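Local coordinates for pyruvate-formate lyase-activating enzyme (Bacteroides vulgatus ATCC 8482, PDB 3CAN), which belongs to the radical SAM superfamily, its crystallized fragment forming a curved parallel beta sheet with helices packed on it, in the manner of a partial TIM barrel, at residues 13-18 with 40-45; 56-61 with 86-91; 69-72 with 76-79; 111-116 with 172-177. All blocks are in the same frame, centred on the assembly; numbering follows the deposited sequence.

Contact 1 (13-18 with 40-45); sequences EPLLHP and TLLARK
L15 sets CD1 on the L41-L42 peptide link and CD2 on the L42 side chain, and it takes part in every apolar pair between the two segments. The backbones come closest at the same place, with the CA atoms of L15 and L42 6.3 Å apart. The branches divide the work: CD1 of L15 lies 3.5 Å from L42 N, while its CD2 packs 3.9 Å from CG of L42. A lighter touch joins L15 CD1 to L41 CB at 4.1 Å. The side chains of L15 and L42 cross at about a right angle. L42 has an unusual first torsion (chi1 -109°), away from the staggered positions, and its end swings nearer to L15 than its CB direction suggests.

The polar bonds lie within 13-18 and brace its helix-like turn. E13 O takes two donors that arrive from opposite faces of its plane: the backbone L16 N at 3.0 Å and H17 ND1 at 3.1 Å. The second helps orient the imidazole, since the carbonyl oxygen sits close to the ring plane. H17 N follows with a bond to P14 O, and H17 itself occupies the N-cap position of helix 18-30.

This is where two successive strand-to-helix loops meet, the one after strand 6-10 and the one after strand 35-38. E13, P14 and H17 also reach the second subunit of the assembly. Beyond the contact, L42 packs on T47, V48 and V51 of helix 45-53, and the side chain of N84 in helix 79-90 bonds the carbonyls of T40 and L42.

Contact 2 (56-61 with 86-91); sequences ELLLID and RRVAEA
Strand 57-61 and the last turn of helix 79-90 face each other with L58 and V88 closest, their CA atoms 8.0 Å apart, a separation bridged by side chains alone. L58 and I60, two residues apart on the strand, both send their CB toward the helix, whereas L57 and L59 between and beside them lean on Y96 of the neighbouring strand. V88 is the helix residue that meets this pair.

L58 crosses the valine obliquely, and CD1 is the branch that arrives. In the model L58 CD1 is 3.7 Å from V88 CG1. It is implausibly near CG2 of the same valine, and V88 was built in two conformers, so the finer fit of these methyls is doubtful. I60 runs past V88 in the opposite sense, its CD1 4.1 Å from V88 CG2 in the same conformer. All three residues are buried.

The arrangement is the strand-helix layer of a beta-alpha-beta unit: strand 57-61 leads, through helices 67-74 and 79-90, to strand 95-101, parallel to it and next to it in the sheet. L58 is part of the sheet bonding as well, through backbone bonds with P94 and Y96. Its side chain is further flanked by V51 and M52 of helix 45-53, and V88 rests on Y95.

The helix is near its end here, E90 N bonding R86 O at 2.9 Å and A91 N bonding R87 O at 3.0 Å. On its flank R87 makes a salt bridge with D49 of helix 45-53.

Contact 3 (69-72 with 76-79); sequences VHQT and VPNE
H70 reaches from helix 67-74 into the bend of 76-79, where a side chain covers one face of its ring. N78 provides the cover: its CB stands 3.9 Å from the ring centroid and 21° off the normal, a CH-pi contact displaced toward the rim. The two side chains run at a slant to each other, with imidazole and amide planes 50° apart, so this is no flat stack. N78 CG is wedged between its own backbone N and carbonyl carbon (chi1 69°), which turns the amide off the ring; ND2 goes to S64 O. The V76 side chain runs alongside H70, pointing the same way, but the ring is probably turned over in the model and its closeness to V76 O is doubtful.

Q71 works from another direction. Its chain bends at chi2 and brings OE1 to the V76-P77 link, 3.3 Å from P77 CD. The proline nitrogen has no hydrogen to offer, leaving this as van der Waals contact. Q71 CA also makes a bent CA-H...O contact with V76 O, 3.3 Å long.

S67, near the start of helix 67-74, bonds through OG to N78 N and E79 OE1. The whole is a short connection between two consecutive helices, 67-74 and 79-90, within the crossover between adjacent parallel strands of the alpha/beta fold.

Contact 4 (111-116 with 172-177); sequences NIKLSA and TDYGLK
A Schellman motif ends helix 161-173, and its residues Y174 and L176 close on A116 of helix 109-121, joining two helices of the alpha/beta fold. G175 takes the C-prime position with a positive phi of 83°. The motif has its usual two bonds: G175 N to T172 O at 2.9 Å and L176 N back to L171 O. The turn at the glycine leaves the residues on its two sides both facing A116.

A116 offers little more than a methyl and is gripped by both. Its CB lies 3.4 Å from Y174 CD1, a tight approach made obliquely to the ring, and 4.0 Å from L176 CD1. The same leucine methyl also lies against the backbone, 3.6 Å from A116 O. Both Y174 and L176 keep CG beside the backbone N, anti to the carbonyl carbon. The tyrosine stretches on along the helix: Y174 OH comes 4.2 Å from K113 CB and makes a weak hydrogen bond to E117. The K113 NZ itself turns off to a salt bridge with E109.

Behind the turn, L176 also packs on I129 of strand 128-133, and K177 makes a backbone bond with I129 as the chain enters strand 178-180. Inside helix 109-121, N111 O accepts twice, from S115 N at 2.9 Å and from S115 OG at 2.8 Å; the two donors come from opposite faces of the carbonyl plane, the hydroxyl 36° out of it.

How the contacts relate
From the N terminus, contact 1 comes first, closing the stretch that holds helix 18-30 and strand 35-38 by bringing two strand-to-helix loops together. Contact 2 then closes the longer excursion from strand 57-61 to helix 79-90, and contact 3, a short turn between helices 67-74 and 79-90, falls within it. Contact 4 follows in series and ties helix 109-121 to the end of helix 161-173; no two contacts cross along the chain. Contacts 1 and 2 touch through T40 OG1 and D61 N, a probable hydrogen bond, and contacts 1 and 3 through L41 and V76. Contact 4 stands apart, about 27 Å from contact 1 between centres.

Contact 1 (13-18 with 40-45)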
loop_
_atom_site.group_PDB
_atom_site.type_symbol
_atom_site.label_atom_id
_atom_site.label_comp_id
_atom_site.label_asym_id
_atom_site.label_seq_id
_atom_site.Cartn_x
_atom_site.Cartn_y
_atom_site.Cartn_z
ATOM N N GLU A 13 14.700 -5.175 1.977
ATOM C CA GLU A 13 15.239 -5.712 3.223
ATOM C C GLU A 13 14.724 -7.107 3.578
ATOM O O GLU A 13 15.517 -7.959 3.945
ATOM C CB GLU A 13 15.014 -4.769 4.394
ATOM C CG GLU A 13 15.695 -5.223 5.693
ATOM C CD GLU A 13 17.217 -5.251 5.622
ATOM O OE1 GLU A 13 17.817 -4.487 4.826
ATOM O OE2 GLU A 13 17.830 -6.019 6.398
ATOM N N PRO A 14 13.409 -7.348 3.482
ATOM C CA PRO A 14 12.941 -8.707 3.834
ATOM C C PRO A 14 13.631 -9.803 3.018
ATOM O O PRO A 14 13.902 -10.894 3.524
ATOM C CB PRO A 14 11.436 -8.639 3.536
ATOM C CG PRO A 14 11.106 -7.166 3.693
ATOM C CD PRO A 14 12.288 -6.460 3.115
ATOM N N LEU A 15 13.961 -9.489 1.770
ATOM C CA LEU A 15 14.566 -10.456 0.861
ATOM C C LEU A 15 16.020 -10.785 1.207
ATOM O O LEU A 15 16.551 -11.783 0.708
ATOM C CB LEU A 15 14.468 -9.951 -0.573
ATOM C CG LEU A 15 13.074 -9.616 -1.090
ATOM C CD1 LEU A 15 13.159 -9.198 -2.573
ATOM C CD2 LEU A 15 12.117 -10.805 -0.896
ATOM N N LEU A 16 16.645 -9.961 2.047
ATOM C CA LEU A 16 17.989 -10.223 2.561
ATOM C C LEU A 16 17.964 -11.176 3.758
ATOM O O LEU A 16 19.016 -11.583 4.263
ATOM C CB LEU A 16 18.670 -8.915 2.951
ATOM C CG LEU A 16 18.861 -7.904 1.806
ATOM C CD1 LEU A 16 19.470 -6.606 2.311
ATOM C CD2 LEU A 16 19.704 -8.499 0.688
ATOM N N HIS A 17 16.761 -11.549 4.191
ATOM C CA HIS A 17 16.589 -12.547 5.236
ATOM C C HIS A 17 15.667 -13.662 4.701
ATOM O O HIS A 17 14.577 -13.862 5.236
ATOM C CB HIS A 17 15.911 -11.940 6.470
ATOM C CG HIS A 17 16.568 -10.723 7.035
ATOM N ND1 HIS A 17 16.591 -9.503 6.388
ATOM C CD2 HIS A 17 17.143 -10.519 8.243
ATOM C CE1 HIS A 17 17.193 -8.614 7.162
ATOM N NE2 HIS A 17 17.526 -9.202 8.298
ATOM N N PRO A 18 16.078 -14.358 3.627
ATOM C CA PRO A 18 15.182 -15.295 2.955
ATOM C C PRO A 18 14.699 -16.472 3.793
ATOM O O PRO A 18 13.513 -16.815 3.720
ATOM C CB PRO A 18 16.000 -15.764 1.750
ATOM C CG PRO A 18 17.430 -15.513 2.142
ATOM C CD PRO A 18 17.375 -14.261 2.942
ATOM N N THR A 40 10.534 -8.229 -6.149
ATOM C CA THR A 40 11.196 -7.439 -7.183
ATOM C C THR A 40 12.695 -7.734 -7.234
ATOM O O THR A 40 13.234 -8.061 -8.296
ATOM C CB THR A 40 10.971 -5.935 -6.960
ATOM O OG1 THR A 40 9.560 -5.643 -6.867
ATOM C CG2 THR A 40 11.596 -5.113 -8.091
ATOM N N LEU A 41 13.351 -7.648 -6.078
ATOM C CA LEU A 41 14.818 -7.755 -6.002
ATOM C C LEU A 41 15.377 -9.129 -5.626
ATOM O O LEU A 41 16.565 -9.241 -5.296
ATOM C CB LEU A 41 15.351 -6.698 -5.036
ATOM C CG LEU A 41 15.017 -5.241 -5.397
ATOM C CD1 LEU A 41 15.469 -4.300 -4.280
ATOM C CD2 LEU A 41 15.655 -4.841 -6.721
ATOM N N LEU A 42 14.550 -10.166 -5.680
ATOM C CA LEU A 42 14.994 -11.520 -5.336
ATOM C C LEU A 42 15.918 -12.053 -6.420
ATOM O O LEU A 42 15.538 -12.144 -7.585
ATOM C CB LEU A 42 13.818 -12.483 -5.163
ATOM C CG LEU A 42 13.455 -12.993 -3.779
ATOM C CD1 LEU A 42 12.417 -14.109 -3.883
ATOM C CD2 LEU A 42 14.687 -13.444 -2.998
ATOM N N ALA A 43 17.136 -12.385 -6.027
ATOM C CA ALA A 43 18.147 -12.814 -6.975
ATOM C C ALA A 43 17.969 -14.263 -7.405
ATOM O O ALA A 43 18.054 -14.564 -8.598
ATOM C CB ALA A 43 19.526 -12.619 -6.381
ATOM N N ARG A 44 17.700 -15.154 -6.456
ATOM C CA ARG A 44 17.791 -16.576 -6.750
ATOM C C ARG A 44 16.443 -17.213 -7.053
ATOM O O ARG A 44 15.484 -17.101 -6.292
ATOM C CB ARG A 44 18.537 -17.299 -5.636
ATOM C CG ARG A 44 20.023 -16.943 -5.648
ATOM C CD ARG A 44 20.761 -17.516 -4.463
ATOM N NE ARG A 44 20.644 -18.969 -4.414
ATOM C CZ ARG A 44 19.853 -19.661 -3.597
ATOM N NH1 ARG A 44 19.070 -19.065 -2.699
ATOM N NH2 ARG A 44 19.857 -20.983 -3.673
ATOM N N LYS A 45 16.388 -17.887 -8.192
ATOM C CA LYS A 45 15.156 -18.507 -8.636
ATOM C C LYS A 45 14.606 -19.558 -7.648
ATOM O O LYS A 45 13.389 -19.660 -7.498
ATOM C CB LYS A 45 15.300 -19.066 -10.060
ATOM C CG LYS A 45 16.375 -20.096 -10.261
ATOM C CD LYS A 45 16.679 -20.294 -11.753
ATOM C CE LYS A 45 17.963 -21.054 -11.963
ATOM N NZ LYS A 45 17.979 -22.367 -11.246
#

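Contact 2 (56-61 with 86-91)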
loop_
_atom_site.group_PDB
_atom_site.type_symbol
_atom_site.label_atom_id
_atom_site.label_comp_id
_atom_site.label_asym_id
_atom_site.label_seq_id
_atom_site.Cartn_x
_atom_site.Cartn_y
_atom_site.Cartn_z
ATOM N N GLU A 56 0.219 -16.181 -1.041
ATOM C CA GLU A 56 -0.949 -16.120 -1.902
ATOM C C GLU A 56 -0.759 -15.254 -3.153
ATOM O O GLU A 56 -1.491 -15.425 -4.131
ATOM C CB GLU A 56 -2.136 -15.579 -1.108
ATOM C CG GLU A 56 -2.839 -16.582 -0.261
ATOM C CD GLU A 56 -2.039 -17.079 0.919
ATOM O OE1 GLU A 56 -1.349 -16.295 1.598
ATOM O OE2 GLU A 56 -2.136 -18.280 1.204
ATOM N N LEU A 57 0.190 -14.311 -3.119
ATOM C CA LEU A 57 0.310 -13.275 -4.142
ATOM C C LEU A 57 1.709 -12.692 -4.140
ATOM O O LEU A 57 2.264 -12.427 -3.064
ATOM C CB LEU A 57 -0.676 -12.143 -3.822
ATOM C CG LEU A 57 -0.720 -10.938 -4.739
ATOM C CD1 LEU A 57 -1.247 -11.353 -6.123
ATOM C CD2 LEU A 57 -1.606 -9.826 -4.130
ATOM N N LEU A 58 2.278 -12.487 -5.330
ATOM C CA LEU A 58 3.537 -11.772 -5.453
ATOM C C LEU A 58 3.272 -10.358 -5.937
ATOM O O LEU A 58 2.328 -10.111 -6.701
ATOM C CB LEU A 58 4.492 -12.459 -6.432
ATOM C CG LEU A 58 5.049 -13.847 -6.121
ATOM C CD1 LEU A 58 6.283 -14.124 -6.967
ATOM C CD2 LEU A 58 5.333 -14.078 -4.622
ATOM N N LEU A 59 4.114 -9.436 -5.487
ATOM C CA LEU A 59 4.077 -8.038 -5.897
ATOM C C LEU A 59 5.418 -7.732 -6.534
ATOM O O LEU A 59 6.458 -8.042 -5.962
ATOM C CB LEU A 59 3.878 -7.126 -4.678
ATOM C CG LEU A 59 2.740 -7.506 -3.730
ATOM C CD1 LEU A 59 2.793 -6.663 -2.462
ATOM C CD2 LEU A 59 1.379 -7.361 -4.436
ATOM N N ILE A 60 5.414 -7.167 -7.735
ATOM C CA ILE A 60 6.673 -6.769 -8.363
ATOM C C ILE A 60 6.552 -5.366 -8.925
ATOM O O ILE A 60 5.571 -5.059 -9.607
ATOM C CB ILE A 60 7.096 -7.752 -9.491
ATOM C CG1 ILE A 60 7.229 -9.172 -8.943
ATOM C CG2 ILE A 60 8.422 -7.318 -10.106
ATOM C CD1 ILE A 60 7.363 -10.279 -10.008
ATOM N N ASP A 61 7.558 -4.530 -8.657
ATOM C CA ASP A 61 7.633 -3.178 -9.206
ATOM C C ASP A 61 8.271 -3.246 -10.591
ATOM O O ASP A 61 9.280 -3.925 -10.779
ATOM C CB ASP A 61 8.511 -2.271 -8.338
ATOM C CG ASP A 61 7.884 -1.927 -7.017
ATOM O OD1 ASP A 61 6.717 -2.275 -6.779
ATOM O OD2 ASP A 61 8.585 -1.299 -6.198
ATOM N N ARG A 86 8.995 -12.821 -15.425
ATOM C CA ARG A 86 8.786 -13.954 -16.321
ATOM C C ARG A 86 8.668 -15.262 -15.534
ATOM O O ARG A 86 7.816 -16.090 -15.841
ATOM C CB ARG A 86 9.906 -14.055 -17.357
ATOM C CG ARG A 86 9.678 -15.130 -18.416
ATOM C CD ARG A 86 10.670 -14.978 -19.569
ATOM N NE ARG A 86 10.388 -13.787 -20.364
ATOM C CZ ARG A 86 9.414 -13.696 -21.263
ATOM N NH1 ARG A 86 8.621 -14.734 -21.528
ATOM N NH2 ARG A 86 9.239 -12.567 -21.915
ATOM N N ARG A 87 9.503 -15.434 -14.510
ATOM C CA ARG A 87 9.474 -16.681 -13.743
ATOM C C ARG A 87 8.137 -16.889 -13.040
ATOM O O ARG A 87 7.594 -18.000 -13.064
ATOM C CB ARG A 87 10.622 -16.768 -12.739
ATOM C CG ARG A 87 10.876 -18.216 -12.322
ATOM C CD ARG A 87 12.035 -18.361 -11.370
ATOM N NE ARG A 87 12.196 -19.764 -10.969
ATOM C CZ ARG A 87 12.851 -20.690 -11.677
ATOM N NH1 ARG A 87 12.931 -21.934 -11.218
ATOM N NH2 ARG A 87 13.438 -20.383 -12.831
ATOM N N VAL A 88 7.606 -15.838 -12.425
ATOM C CA VAL A 88 6.319 -15.925 -11.757
ATOM C C VAL A 88 5.199 -16.220 -12.762
ATOM O O VAL A 88 4.331 -17.066 -12.513
ATOM C CB VAL A 88 6.036 -14.647 -10.957
ATOM C CG1 VAL A 88 4.699 -14.738 -10.242
ATOM C CG2 VAL A 88 7.185 -14.403 -9.952
ATOM N N ALA A 89 5.237 -15.536 -13.900
ATOM C CA ALA A 89 4.256 -15.763 -14.961
ATOM C C ALA A 89 4.286 -17.210 -15.464
ATOM O O ALA A 89 3.227 -17.841 -15.662
ATOM C CB ALA A 89 4.499 -14.793 -16.104
ATOM N N GLU A 90 5.498 -17.740 -15.669
ATOM C CA GLU A 90 5.663 -19.119 -16.164
ATOM C C GLU A 90 5.253 -20.173 -15.130
ATOM O O GLU A 90 4.917 -21.311 -15.485
ATOM C CB GLU A 90 7.111 -19.365 -16.608
ATOM C CG GLU A 90 7.466 -18.661 -17.908
ATOM C CD GLU A 90 8.927 -18.815 -18.319
ATOM O OE1 GLU A 90 9.742 -19.353 -17.535
ATOM O OE2 GLU A 90 9.261 -18.382 -19.437
ATOM N N ALA A 91 5.285 -19.785 -13.860
ATOM C CA ALA A 91 4.830 -20.627 -12.756
ATOM C C ALA A 91 3.311 -20.620 -12.592
ATOM O O ALA A 91 2.796 -21.331 -11.738
ATOM C CB ALA A 91 5.495 -20.179 -11.463
#

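Contact 3 (69-72 with 76-79)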
loop_
_atom_site.group_PDB
_atom_site.type_symbol
_atom_site.label_atom_id
_atom_site.label_comp_id
_atom_site.label_asym_id
_atom_site.label_seq_id
_atom_site.Cartn_x
_atom_site.Cartn_y
_atom_site.Cartn_z
ATOM N N VAL A 69 17.607 4.035 -16.801
ATOM C CA VAL A 69 16.678 4.731 -15.892
ATOM C C VAL A 69 16.566 3.943 -14.584
ATOM O O VAL A 69 16.652 4.501 -13.482
ATOM C CB VAL A 69 15.278 4.925 -16.515
ATOM C CG1 VAL A 69 14.285 5.479 -15.469
ATOM C CG2 VAL A 69 15.351 5.839 -17.727
ATOM N N HIS A 70 16.391 2.634 -14.699
ATOM C CA HIS A 70 16.240 1.777 -13.520
ATOM C C HIS A 70 17.467 1.839 -12.603
ATOM O O HIS A 70 17.328 1.920 -11.378
ATOM C CB HIS A 70 15.956 0.340 -13.956
ATOM C CG HIS A 70 15.375 -0.521 -12.876
ATOM N ND1 HIS A 70 14.031 -0.822 -12.807
ATOM C CD2 HIS A 70 15.953 -1.149 -11.830
ATOM C CE1 HIS A 70 13.812 -1.599 -11.760
ATOM N NE2 HIS A 70 14.962 -1.808 -11.147
ATOM N N GLN A 71 18.661 1.817 -13.191
ATOM C CA GLN A 71 19.911 1.890 -12.418
ATOM C C GLN A 71 20.053 3.233 -11.711
ATOM O O GLN A 71 20.517 3.301 -10.573
ATOM C CB GLN A 71 21.120 1.653 -13.327
ATOM C CG GLN A 71 22.477 1.876 -12.660
ATOM C CD GLN A 71 22.788 0.874 -11.566
ATOM O OE1 GLN A 71 22.495 -0.313 -11.698
ATOM N NE2 GLN A 71 23.418 1.344 -10.484
ATOM N N THR A 72 19.647 4.297 -12.392
ATOM C CA THR A 72 19.734 5.646 -11.852
ATOM C C THR A 72 18.857 5.843 -10.625
ATOM O O THR A 72 19.280 6.467 -9.649
ATOM C CB THR A 72 19.338 6.679 -12.919
ATOM O OG1 THR A 72 20.354 6.709 -13.924
ATOM C CG2 THR A 72 19.184 8.066 -12.314
ATOM N N VAL A 76 20.066 -0.440 -9.314
ATOM C CA VAL A 76 20.167 -1.795 -9.822
ATOM C C VAL A 76 19.639 -1.817 -11.248
ATOM O O VAL A 76 18.708 -1.077 -11.583
ATOM C CB VAL A 76 19.398 -2.794 -8.918
ATOM C CG1 VAL A 76 17.909 -2.479 -8.915
ATOM C CG2 VAL A 76 19.649 -4.230 -9.360
ATOM N N PRO A 77 20.256 -2.629 -12.126
ATOM C CA PRO A 77 19.663 -2.770 -13.459
ATOM C C PRO A 77 18.344 -3.539 -13.409
ATOM O O PRO A 77 18.023 -4.138 -12.386
ATOM C CB PRO A 77 20.726 -3.559 -14.225
ATOM C CG PRO A 77 21.423 -4.351 -13.168
ATOM C CD PRO A 77 21.493 -3.419 -11.997
ATOM N N ASN A 78 17.585 -3.523 -14.498
ATOM C CA ASN A 78 16.280 -4.184 -14.513
ATOM C C ASN A 78 16.291 -5.623 -15.030
ATOM O O ASN A 78 15.245 -6.285 -15.039
ATOM C CB ASN A 78 15.232 -3.338 -15.260
ATOM C CG ASN A 78 15.480 -3.260 -16.749
ATOM O OD1 ASN A 78 16.426 -3.859 -17.293
ATOM N ND2 ASN A 78 14.629 -2.514 -17.427
ATOM N N GLU A 79 17.455 -6.125 -15.443
ATOM C CA GLU A 79 17.530 -7.463 -16.022
ATOM C C GLU A 79 16.919 -8.536 -15.098
ATOM O O GLU A 79 16.110 -9.378 -15.531
ATOM C CB GLU A 79 18.980 -7.794 -16.397
ATOM C CG GLU A 79 19.442 -7.170 -17.748
ATOM C CD GLU A 79 19.819 -5.675 -17.707
ATOM O OE1 GLU A 79 19.579 -4.991 -16.710
ATOM O OE2 GLU A 79 20.375 -5.175 -18.706
#

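Contact 4 (111-116 with 172-177)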
loop_
_atom_site.group_PDB
_atom_site.type_symbol
_atom_site.label_atom_id
_atom_site.label_comp_id
_atom_site.label_asym_id
_atom_site.label_seq_id
_atom_site.Cartn_x
_atom_site.Cartn_y
_atom_site.Cartn_z
ATOM N N ASN A 111 7.940 3.985 -22.872
ATOM C CA ASN A 111 8.134 3.080 -21.738
ATOM C C ASN A 111 6.893 2.276 -21.395
ATOM O O ASN A 111 6.975 1.080 -21.097
ATOM C CB ASN A 111 8.568 3.820 -20.484
ATOM C CG ASN A 111 8.847 2.872 -19.351
ATOM O OD1 ASN A 111 9.735 2.024 -19.460
ATOM N ND2 ASN A 111 8.063 2.982 -18.258
ATOM N N ILE A 112 5.741 2.931 -21.422
ATOM C CA ILE A 112 4.499 2.263 -21.064
ATOM C C ILE A 112 4.122 1.231 -22.116
ATOM O O ILE A 112 3.677 0.139 -21.774
ATOM C CB ILE A 112 3.361 3.275 -20.806
ATOM C CG1 ILE A 112 3.755 4.226 -19.658
ATOM C CG2 ILE A 112 2.053 2.565 -20.494
ATOM C CD1 ILE A 112 4.071 3.541 -18.321
ATOM N N LYS A 113 4.329 1.549 -23.396
ATOM C CA LYS A 113 4.102 0.559 -24.453
ATOM C C LYS A 113 5.056 -0.633 -24.345
ATOM O O LYS A 113 4.624 -1.780 -24.469
ATOM C CB LYS A 113 4.164 1.185 -25.855
ATOM C CG LYS A 113 2.952 2.078 -26.184
ATOM C CD LYS A 113 3.045 2.648 -27.581
ATOM C CE LYS A 113 1.781 3.393 -27.925
ATOM N NZ LYS A 113 1.857 4.003 -29.292
ATOM N N LEU A 114 6.336 -0.381 -24.087
ATOM C CA LEU A 114 7.305 -1.481 -23.942
ATOM C C LEU A 114 6.917 -2.353 -22.752
ATOM O O LEU A 114 7.012 -3.578 -22.808
ATOM C CB LEU A 114 8.720 -0.931 -23.766
ATOM C CG LEU A 114 9.325 -0.292 -25.020
ATOM C CD1 LEU A 114 10.674 0.347 -24.641
ATOM C CD2 LEU A 114 9.460 -1.305 -26.184
ATOM N N SER A 115 6.469 -1.704 -21.677
ATOM C CA SER A 115 5.999 -2.404 -20.483
ATOM C C SER A 115 4.797 -3.293 -20.807
ATOM O O SER A 115 4.746 -4.462 -20.417
ATOM C CB SER A 115 5.622 -1.399 -19.383
ATOM O OG SER A 115 6.738 -0.632 -18.941
ATOM N N ALA A 116 3.836 -2.735 -21.535
ATOM C CA ALA A 116 2.633 -3.464 -21.922
ATOM C C ALA A 116 2.972 -4.662 -22.814
ATOM O O ALA A 116 2.437 -5.749 -22.643
ATOM C CB ALA A 116 1.661 -2.523 -22.635
ATOM N N THR A 172 -4.665 -1.152 -21.327
ATOM C CA THR A 172 -5.945 -1.742 -21.687
ATOM C C THR A 172 -5.944 -2.198 -23.146
ATOM O O THR A 172 -6.429 -3.288 -23.455
ATOM C CB THR A 172 -7.105 -0.746 -21.435
ATOM O OG1 THR A 172 -7.079 -0.306 -20.063
ATOM C CG2 THR A 172 -8.448 -1.392 -21.727
ATOM N N ASP A 173 -5.387 -1.371 -24.034
ATOM C CA ASP A 173 -5.293 -1.705 -25.459
ATOM C C ASP A 173 -4.501 -2.988 -25.729
ATOM O O ASP A 173 -4.766 -3.674 -26.715
ATOM C CB ASP A 173 -4.669 -0.544 -26.253
ATOM C CG ASP A 173 -5.610 0.652 -26.418
ATOM O OD1 ASP A 173 -6.832 0.530 -26.180
ATOM O OD2 ASP A 173 -5.109 1.736 -26.793
ATOM N N TYR A 174 -3.536 -3.304 -24.860
ATOM C CA TYR A 174 -2.735 -4.528 -24.976
ATOM C C TYR A 174 -3.357 -5.709 -24.229
ATOM O O TYR A 174 -2.739 -6.775 -24.105
ATOM C CB TYR A 174 -1.305 -4.277 -24.474
ATOM C CG TYR A 174 -0.419 -3.579 -25.473
ATOM C CD1 TYR A 174 -0.268 -2.202 -25.458
ATOM C CD2 TYR A 174 0.303 -4.308 -26.420
ATOM C CE1 TYR A 174 0.555 -1.551 -26.378
ATOM C CE2 TYR A 174 1.121 -3.670 -27.343
ATOM C CZ TYR A 174 1.258 -2.290 -27.309
ATOM O OH TYR A 174 2.090 -1.648 -28.215
ATOM N N GLY A 175 -4.578 -5.527 -23.734
ATOM C CA GLY A 175 -5.322 -6.605 -23.094
ATOM C C GLY A 175 -4.988 -6.847 -21.638
ATOM O O GLY A 175 -5.307 -7.907 -21.100
ATOM N N LEU A 176 -4.410 -5.840 -20.993
ATOM C CA LEU A 176 -4.015 -5.921 -19.598
ATOM C C LEU A 176 -4.999 -5.155 -18.708
ATOM O O LEU A 176 -5.701 -4.244 -19.166
ATOM C CB LEU A 176 -2.601 -5.369 -19.429
ATOM C CG LEU A 176 -1.510 -6.108 -20.206
ATOM C CD1 LEU A 176 -0.284 -5.205 -20.384
ATOM C CD2 LEU A 176 -1.135 -7.422 -19.517
ATOM N N LYS A 177 -5.059 -5.560 -17.448
ATOM C CA LYS A 177 -5.919 -4.934 -16.447
ATOM C C LYS A 177 -5.095 -3.931 -15.658
ATOM O O LYS A 177 -4.098 -4.292 -15.028
ATOM C CB LYS A 177 -6.476 -5.984 -15.487
ATOM C CG LYS A 177 -7.283 -7.089 -16.140
ATOM C CD LYS A 177 -7.708 -8.124 -15.111
ATOM C CE LYS A 177 -8.520 -9.236 -15.754
ATOM N NZ LYS A 177 -8.696 -10.408 -14.844
#